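Local coordinates for protein cryptochrome DASH, chloroplastic/mitochondrial (Arabidopsis thaliana, PDB 2J4D) that binds FAD and a folate light antenna, repairs cyclobutane pyrimidine dimers in single-stranded DNA and may also act as a blue-light photoreceptor, at residues 196-199 and 200-204; 319-322 and 323-327. All blocks are in the same frame, centred on the assembly; numbering follows the deposited sequence.

Contact 1 of 2, residues 196-199 and 200-204; sequences QFRK and SVEAK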
# COMPACT_ATOMS: atom_id res chain seq x y z
N GLN A 196 14.80 -13.39 -12.58
CA GLN A 196 16.16 -12.93 -12.76
C GLN A 196 16.50 -11.80 -11.80
O GLN A 196 17.61 -11.76 -11.25
CB GLN A 196 16.38 -12.50 -14.20
CG GLN A 196 16.33 -13.68 -15.15
CD GLN A 196 17.20 -14.84 -14.67
OE1 GLN A 196 16.70 -15.95 -14.40
NE2 GLN A 196 18.50 -14.59 -14.54
N PHE A 197 15.56 -10.89 -11.58
CA PHE A 197 15.76 -9.79 -10.65
C PHE A 197 15.97 -10.38 -9.26
O PHE A 197 16.92 -10.03 -8.55
CB PHE A 197 14.53 -8.88 -10.63
CG PHE A 197 14.48 -7.95 -9.45
CD1 PHE A 197 15.29 -6.82 -9.41
CD2 PHE A 197 13.63 -8.20 -8.37
CE1 PHE A 197 15.25 -5.95 -8.32
CE2 PHE A 197 13.58 -7.34 -7.28
CZ PHE A 197 14.39 -6.21 -7.25
N ARG A 198 15.09 -11.28 -8.87
CA ARG A 198 15.18 -11.90 -7.55
C ARG A 198 16.49 -12.64 -7.34
O ARG A 198 17.18 -12.44 -6.33
CB ARG A 198 14.02 -12.85 -7.32
CG ARG A 198 14.06 -13.55 -5.96
CD ARG A 198 12.91 -14.52 -5.79
NE ARG A 198 12.98 -15.62 -6.74
CZ ARG A 198 13.91 -16.57 -6.71
NH1 ARG A 198 14.86 -16.55 -5.78
NH2 ARG A 198 13.91 -17.53 -7.62
N LYS A 199 16.85 -13.52 -8.27
CA LYS A 199 18.08 -14.27 -8.13
C LYS A 199 19.28 -13.35 -7.98
O LYS A 199 20.18 -13.62 -7.19
CB LYS A 199 18.30 -15.20 -9.33
CG LYS A 199 17.29 -16.33 -9.43
CD LYS A 199 17.73 -17.36 -10.47
CE LYS A 199 16.65 -18.40 -10.72
NZ LYS A 199 16.23 -19.12 -9.48
N SER A 200 19.27 -12.24 -8.72
CA SER A 200 20.37 -11.28 -8.67
C SER A 200 20.51 -10.55 -7.35
O SER A 200 21.61 -10.48 -6.79
CB SER A 200 20.25 -10.25 -9.79
OG SER A 200 20.29 -10.90 -11.05
N VAL A 201 19.43 -9.98 -6.84
CA VAL A 201 19.54 -9.26 -5.58
C VAL A 201 19.85 -10.21 -4.43
O VAL A 201 20.63 -9.87 -3.54
CB VAL A 201 18.27 -8.43 -5.25
CG1 VAL A 201 18.06 -7.38 -6.33
CG2 VAL A 201 17.05 -9.34 -5.14
N GLU A 202 19.26 -11.41 -4.45
CA GLU A 202 19.51 -12.37 -3.38
C GLU A 202 20.94 -12.88 -3.40
O GLU A 202 21.50 -13.25 -2.37
CB GLU A 202 18.53 -13.55 -3.47
CG GLU A 202 17.09 -13.17 -3.17
CD GLU A 202 16.20 -14.36 -2.92
OE1 GLU A 202 16.05 -15.20 -3.84
OE2 GLU A 202 15.64 -14.46 -1.81
N ALA A 203 21.54 -12.91 -4.58
CA ALA A 203 22.91 -13.39 -4.69
C ALA A 203 23.95 -12.29 -4.50
O ALA A 203 25.04 -12.54 -3.98
CB ALA A 203 23.11 -14.06 -6.04
N LYS A 204 23.61 -11.06 -4.89
CA LYS A 204 24.59 -9.99 -4.80
C LYS A 204 24.30 -8.83 -3.85
O LYS A 204 25.11 -7.91 -3.74
CB LYS A 204 24.84 -9.42 -6.19
CG LYS A 204 25.12 -10.48 -7.24
CD LYS A 204 25.41 -9.83 -8.57
CE LYS A 204 25.29 -10.81 -9.72
NZ LYS A 204 25.54 -10.11 -11.02
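R198 and E202, one turn apart on helix 194-204, meet crosswise, with the plane of the guanidinium almost perpendicular to that of the carboxylate (88°). NH1 of R198 donates to OE1 of E202 over 2.6 Å, a salt bridge in which the oxygen lies close to the guanidinium plane and is approached nearly along its C-O axis. The N-H...O angle is only 136°, so the bond is short but far from straight. Extended through its first two torsions, the arginine chain bends about CG-CD (chi3 65°), which brings NH1 to the glutamate. Arginine suits this place because its length carries NH1 to the acid while the side chain lies against Y320 and F324 of helix 317-339. The other carboxylate oxygen, OE2, is hydrogen-bonded to OH of Y320, so both oxygens have partners. A leucine in place of R198 would probably leave OE1 of E202 without its charged mate and the carboxylate, then held by Y320, freer to turn.

On the buried side, V201 sets CG1 over one face of the F197 ring, a CH-pi contact 4.2 Å from the centroid; CE1 of F197 is the closest ring atom, at 3.7 Å. S200, small and polar, folds its OG back to the O of Q196 at 2.8 Å, while its own N reaches that oxygen from the opposite face of the carbonyl plane. The i to i+4 spacing is that of an alpha-helix, amphipathic here: F197 and V201 are buried, F197 against I327 and F334 of helix 317-339, while Q196 and K199 are exposed.

Contact 2 of 2, residues 319-322 and 323-327; sequences TYWV and LFELI. With FAD (flavin-adenine dinucleotide), chain C.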
# COMPACT_ATOMS: atom_id res chain seq x y z
N THR A 319 8.66 -18.93 6.25
CA THR A 319 9.30 -17.74 6.80
C THR A 319 10.03 -17.02 5.68
O THR A 319 10.08 -15.79 5.66
CB THR A 319 10.27 -18.06 7.97
OG1 THR A 319 11.36 -18.88 7.50
CG2 THR A 319 9.53 -18.79 9.08
N TYR A 320 10.60 -17.78 4.75
CA TYR A 320 11.30 -17.18 3.63
C TYR A 320 10.32 -16.58 2.61
O TYR A 320 10.59 -15.52 2.03
CB TYR A 320 12.17 -18.21 2.91
CG TYR A 320 12.60 -17.75 1.53
CD1 TYR A 320 13.56 -16.74 1.38
CD2 TYR A 320 11.99 -18.25 0.38
CE1 TYR A 320 13.89 -16.24 0.11
CE2 TYR A 320 12.31 -17.76 -0.88
CZ TYR A 320 13.26 -16.76 -1.01
OH TYR A 320 13.55 -16.26 -2.26
N TRP A 321 9.20 -17.26 2.38
CA TRP A 321 8.25 -16.79 1.39
C TRP A 321 7.70 -15.39 1.63
O TRP A 321 7.38 -14.69 0.68
CB TRP A 321 7.10 -17.78 1.22
CG TRP A 321 6.66 -17.86 -0.22
CD1 TRP A 321 5.53 -17.32 -0.76
CD2 TRP A 321 7.39 -18.45 -1.30
NE1 TRP A 321 5.51 -17.55 -2.12
CE2 TRP A 321 6.64 -18.24 -2.47
CE3 TRP A 321 8.61 -19.15 -1.39
CZ2 TRP A 321 7.06 -18.69 -3.73
CZ3 TRP A 321 9.03 -19.60 -2.64
CH2 TRP A 321 8.26 -19.37 -3.79
N VAL A 322 7.60 -14.97 2.88
CA VAL A 322 7.09 -13.63 3.11
C VAL A 322 8.10 -12.65 2.49
O VAL A 322 7.72 -11.61 1.97
CB VAL A 322 6.91 -13.33 4.62
CG1 VAL A 322 8.24 -13.43 5.35
CG2 VAL A 322 6.31 -11.95 4.81
N LEU A 323 9.38 -13.01 2.52
CA LEU A 323 10.41 -12.15 1.94
C LEU A 323 10.33 -12.21 0.42
O LEU A 323 10.54 -11.21 -0.26
CB LEU A 323 11.79 -12.58 2.42
CG LEU A 323 11.96 -12.54 3.93
CD1 LEU A 323 13.40 -12.88 4.29
CD2 LEU A 323 11.59 -11.16 4.46
N PHE A 324 10.04 -13.39 -0.10
CA PHE A 324 9.89 -13.58 -1.55
C PHE A 324 8.81 -12.60 -2.04
O PHE A 324 8.97 -11.93 -3.07
CB PHE A 324 9.44 -15.03 -1.80
CG PHE A 324 9.21 -15.37 -3.25
CD1 PHE A 324 10.24 -15.84 -4.04
CD2 PHE A 324 7.94 -15.25 -3.80
CE1 PHE A 324 10.02 -16.19 -5.38
CE2 PHE A 324 7.70 -15.59 -5.14
CZ PHE A 324 8.74 -16.06 -5.93
N GLU A 325 7.70 -12.51 -1.31
CA GLU A 325 6.62 -11.62 -1.72
C GLU A 325 6.99 -10.14 -1.59
O GLU A 325 6.58 -9.31 -2.42
CB GLU A 325 5.35 -11.93 -0.93
CG GLU A 325 4.78 -13.34 -1.17
CD GLU A 325 4.46 -13.66 -2.63
OE1 GLU A 325 4.18 -12.73 -3.41
OE2 GLU A 325 4.47 -14.85 -3.00
N LEU A 326 7.77 -9.80 -0.57
CA LEU A 326 8.20 -8.41 -0.40
C LEU A 326 9.13 -8.02 -1.53
O LEU A 326 9.22 -6.84 -1.89
CB LEU A 326 8.90 -8.21 0.95
CG LEU A 326 7.96 -8.15 2.16
CD1 LEU A 326 8.77 -8.11 3.46
CD2 LEU A 326 7.06 -6.91 2.03
N ILE A 327 9.84 -9.00 -2.09
CA ILE A 327 10.74 -8.73 -3.21
C ILE A 327 9.91 -8.41 -4.45
O ILE A 327 10.35 -7.66 -5.32
CB ILE A 327 11.68 -9.94 -3.47
CG1 ILE A 327 12.62 -10.10 -2.27
CG2 ILE A 327 12.52 -9.71 -4.73
CD1 ILE A 327 13.56 -11.28 -2.36
PA FAD C . 0.98 -11.37 1.46
O1A FAD C . 0.97 -11.49 2.93
O2A FAD C . 0.80 -12.58 0.62
O5B FAD C . 2.35 -10.67 0.98
C5B FAD C . 3.14 -9.88 1.91
C4B FAD C . 3.48 -8.55 1.23
O4B FAD C . 4.19 -8.82 0.03
C3B FAD C . 2.28 -7.71 0.81
O3B FAD C . 1.72 -6.98 1.89
C2B FAD C . 2.88 -6.87 -0.28
O2B FAD C . 3.49 -5.68 0.16
C1B FAD C . 3.84 -7.85 -0.97
N9A FAD C . 3.29 -8.56 -2.15
C8A FAD C . 2.75 -9.82 -2.19
N7A FAD C . 2.35 -10.17 -3.41
C5A FAD C . 2.66 -9.08 -4.20
C6A FAD C . 2.48 -8.82 -5.58
N6A FAD C . 1.95 -9.69 -6.44
N1A FAD C . 2.90 -7.60 -6.06
C2A FAD C . 3.45 -6.67 -5.20
N3A FAD C . 3.65 -6.85 -3.87
C4A FAD C . 3.23 -8.06 -3.42
N1 FAD C . -0.48 -4.86 -3.78
C2 FAD C . -0.34 -3.61 -3.20
O2 FAD C . 0.39 -3.44 -2.24
N3 FAD C . -1.05 -2.54 -3.76
C4 FAD C . -1.90 -2.65 -4.85
O4 FAD C . -2.51 -1.66 -5.30
C4X FAD C . -2.05 -3.93 -5.44
N5 FAD C . -2.89 -4.14 -6.54
C5X FAD C . -2.93 -5.38 -7.18
C6 FAD C . -3.68 -5.55 -8.36
C7 FAD C . -3.75 -6.80 -9.03
C7M FAD C . -4.57 -6.91 -10.29
C8 FAD C . -3.03 -7.92 -8.47
C8M FAD C . -3.05 -9.29 -9.12
C9 FAD C . -2.28 -7.76 -7.29
C9A FAD C . -2.21 -6.50 -6.62
N10 FAD C . -1.46 -6.31 -5.43
C10 FAD C . -1.32 -5.02 -4.87
C1' FAD C . -0.50 -7.36 -4.97
C2' FAD C . -1.03 -8.39 -3.94
O2' FAD C . -2.25 -8.94 -4.41
C3' FAD C . -1.25 -7.71 -2.60
O3' FAD C . -0.04 -7.08 -2.14
C4' FAD C . -1.69 -8.66 -1.46
O4' FAD C . -2.93 -9.28 -1.78
C5' FAD C . -1.81 -7.86 -0.17
O5' FAD C . -2.19 -8.73 0.90
P FAD C . -1.20 -9.41 1.92
O1P FAD C . -0.52 -8.29 2.60
O2P FAD C . -1.97 -10.30 2.82
O3P FAD C . -0.24 -10.37 1.11
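With CG anti to the backbone N (chi1 179°), F324 lays its ring alongside W321, whose chi1 of -143° is well away from a staggered value. The two side chains point the same way and stack face to face, the six-membered ring of W321 and the ring of F324 having centroids 4.0 Å apart. Their planes are at 18°. The stack is offset: CZ2 of W321 lies 3.5 Å from CE2 of F324, and CB of F324 covers the five-membered ring in a CH-pi contact. Broad, flat residues suit this side of the helix, where K273 adds a cation-pi contact to W321.

These turns belong to helix 317-339 of the FAD-binding domain of the photolyase family, and E325 carries them to the cofactor. Its chain bends at chi2, placing OE1 3.1 Å from N7A of the FAD adenine, while OE2 comes within 3.0 Å of NE1 of W321, the carboxylate steeply tilted to the ring. L326 brings CD2 to 4.0 Å from C4B of the FAD ribose, a carbon-carbon contact that suits a leucine. Y320 packs CE2 against CB of F324, 4.1 Å away, and its OH, hydrogen-bonded to OE2 of E202, lies at the edge of the F324 ring.

In the fold
From the N terminus, after strand 4-7 and helix 12-26, the chain builds the five-stranded parallel sheet of the alpha/beta domain and then enters helix 194-204, where contact 1 spans consecutive turns. More than a hundred residues later, helix 317-339 holds contact 2 beside FAD. Each contact joins adjoining segments and closes no long loop; the two follow in series, neither enclosing nor crossing the other, with centres about 13 Å apart. They nevertheless touch, through the E202-Y320 link, R198 on F324 and F197 on I327. These meetings tie a helix in the N-terminal part of the photolyase fold to one that lines the cofactor pocket of the FAD-binding domain.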